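Local coordinates for mandelate racemase/muconate lactonizing protein (Alicyclobacillus acidocaldarius LAA1, PDB 3QLD) that belongs to the mandelate racemase/muconate lactonizing family of the enolase superfamily, pairing an enolase-type N-terminal domain with a TIM-barrel-like C-terminal domain, at residues L224-W229 with S248-R253. Residues are numbered along the deposited sequence; the frame is centred on the assembly and turned at random.
With SO4 (sulfate ion), chain C.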
# COMPACT_ATOMS: atom_id res chain seq x y z
N LEU A 224 -6.52 13.55 12.01
CA LEU A 224 -7.50 12.44 12.01
C LEU A 224 -6.81 11.14 11.55
O LEU A 224 -5.72 11.16 10.97
CB LEU A 224 -8.70 12.75 11.10
CG LEU A 224 -9.55 14.02 11.45
CD1 LEU A 224 -10.70 14.24 10.44
CD2 LEU A 224 -10.03 14.01 12.94
N PRO A 225 -7.45 9.99 11.85
CA PRO A 225 -6.95 8.75 11.26
C PRO A 225 -7.05 8.80 9.76
O PRO A 225 -7.79 9.63 9.22
CB PRO A 225 -7.94 7.71 11.76
CG PRO A 225 -8.60 8.29 12.94
CD PRO A 225 -8.69 9.76 12.61
N GLU A 226 -6.37 7.88 9.09
CA GLU A 226 -6.54 7.72 7.63
C GLU A 226 -7.89 7.01 7.35
O GLU A 226 -7.94 6.08 6.53
CB GLU A 226 -5.31 7.00 6.99
CG GLU A 226 -3.92 7.66 7.24
CD GLU A 226 -2.68 6.74 6.93
OE1 GLU A 226 -2.37 6.51 5.73
OE2 GLU A 226 -1.98 6.27 7.89
N ASP A 227 -8.98 7.47 8.00
CA ASP A 227 -10.36 6.85 7.94
C ASP A 227 -11.37 7.37 6.92
O ASP A 227 -12.21 6.58 6.43
CB ASP A 227 -11.08 6.94 9.31
CG ASP A 227 -10.71 5.79 10.24
OD1 ASP A 227 -10.11 4.80 9.75
OD2 ASP A 227 -11.02 5.88 11.46
N ASP A 228 -11.33 8.67 6.60
CA ASP A 228 -12.34 9.24 5.71
C ASP A 228 -12.01 10.69 5.28
O ASP A 228 -11.66 11.60 6.06
CB ASP A 228 -13.77 8.82 6.22
CG ASP A 228 -14.90 9.83 5.98
OD1 ASP A 228 -16.05 9.42 6.31
OD2 ASP A 228 -14.72 10.95 5.46
N TRP A 229 -11.94 10.78 3.97
CA TRP A 229 -11.52 11.94 3.28
C TRP A 229 -12.50 13.08 3.51
O TRP A 229 -12.11 14.25 3.60
CB TRP A 229 -11.46 11.61 1.80
CG TRP A 229 -10.22 10.91 1.37
CD1 TRP A 229 -10.11 9.61 0.91
CD2 TRP A 229 -8.89 11.45 1.36
NE1 TRP A 229 -8.79 9.33 0.60
CE2 TRP A 229 -8.02 10.44 0.87
CE3 TRP A 229 -8.35 12.70 1.72
CZ2 TRP A 229 -6.64 10.63 0.72
CZ3 TRP A 229 -6.96 12.91 1.54
CH2 TRP A 229 -6.13 11.88 1.06
N SER A 248 -0.83 10.37 4.96
CA SER A 248 -2.08 10.38 4.19
C SER A 248 -1.93 10.72 2.74
O SER A 248 -2.92 10.61 2.02
CB SER A 248 -3.11 11.34 4.81
OG SER A 248 -3.57 10.86 6.04
N VAL A 249 -0.76 11.23 2.35
CA VAL A 249 -0.48 11.53 0.98
C VAL A 249 0.78 10.75 0.49
O VAL A 249 1.93 11.17 0.69
CB VAL A 249 -0.26 13.01 0.78
CG1 VAL A 249 0.27 13.22 -0.65
CG2 VAL A 249 -1.67 13.81 0.99
N ARG A 250 0.53 9.66 -0.22
CA ARG A 250 1.59 8.74 -0.67
C ARG A 250 1.90 8.86 -2.15
O ARG A 250 2.77 8.14 -2.63
CB ARG A 250 1.17 7.26 -0.45
CG ARG A 250 0.48 6.89 0.85
CD ARG A 250 1.52 6.70 1.97
NE ARG A 250 1.16 5.86 3.15
CZ ARG A 250 -0.04 5.64 3.72
NH1 ARG A 250 -1.19 6.15 3.25
NH2 ARG A 250 -0.09 4.86 4.82
N SER A 251 1.13 9.65 -2.89
CA SER A 251 1.27 9.73 -4.34
C SER A 251 0.80 11.09 -4.79
O SER A 251 0.06 11.76 -4.06
CB SER A 251 0.38 8.70 -5.05
OG SER A 251 -1.01 9.04 -4.96
N VAL A 252 1.21 11.47 -5.99
CA VAL A 252 0.72 12.70 -6.65
C VAL A 252 -0.80 12.68 -6.88
O VAL A 252 -1.45 13.70 -6.72
CB VAL A 252 1.52 13.03 -7.95
CG1 VAL A 252 1.18 14.43 -8.51
CG2 VAL A 252 3.03 12.99 -7.67
N ARG A 253 -1.39 11.53 -7.21
CA ARG A 253 -2.86 11.46 -7.34
C ARG A 253 -3.61 11.70 -6.00
O ARG A 253 -4.67 12.31 -5.98
CB ARG A 253 -3.30 10.13 -7.92
CG ARG A 253 -3.05 10.02 -9.45
CD ARG A 253 -3.06 8.55 -9.94
NE ARG A 253 -1.92 7.85 -9.35
CZ ARG A 253 -1.82 6.53 -9.18
NH1 ARG A 253 -2.80 5.70 -9.54
NH2 ARG A 253 -0.73 6.04 -8.62
S SO4 C . 1.66 9.26 -9.01
O1 SO4 C . 1.87 7.83 -9.22
O2 SO4 C . 2.58 9.74 -7.98
O3 SO4 C . 1.97 10.02 -10.21
O4 SO4 C . 0.25 9.44 -8.64
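E226 and R250 reach for each other from opposite directions and close a salt bridge, E226 OE1 lying 2.8 Å from R250 NH1. The N-H...O angle of 121° marks its hydrogen bond as weak. E226 OE1 alone sits before both R250 NH1 and NH2 (3.0 Å to the latter), and the carboxylate and guanidinium planes stand 44° apart, so the groups do not pair oxygen for nitrogen in one plane. E226 spans the gap because its chain runs extended beyond CG, whereas R250 is bent at chi2, its guanidinium ending near E226. The other carboxylate oxygen, OE2, bridges to R102 of the second subunit, so two arginines probably share the charge. Nearer the backbone, E226 CG rests 3.4 Å from S248 OG, a hydroxyl bonded to Q222. W229 approaches with its ring corner, CH2 lying 3.6 Å obliquely from S248 O, and R253 of the second subunit adds a cation-pi contact. At the far end a sulfate, probably from the crystallisation liquor, accepts hydrogen bonds from V252 N, R253 N and R253 NE, the last 2.8 Å from sulfate O4 and nearly straight at 176°. S251 N-caps helix 252-261 as D228 does helix 229-238. The contact joins loops following barrel strands 220-221 and 243-245, with W229 packed on L257 and L261.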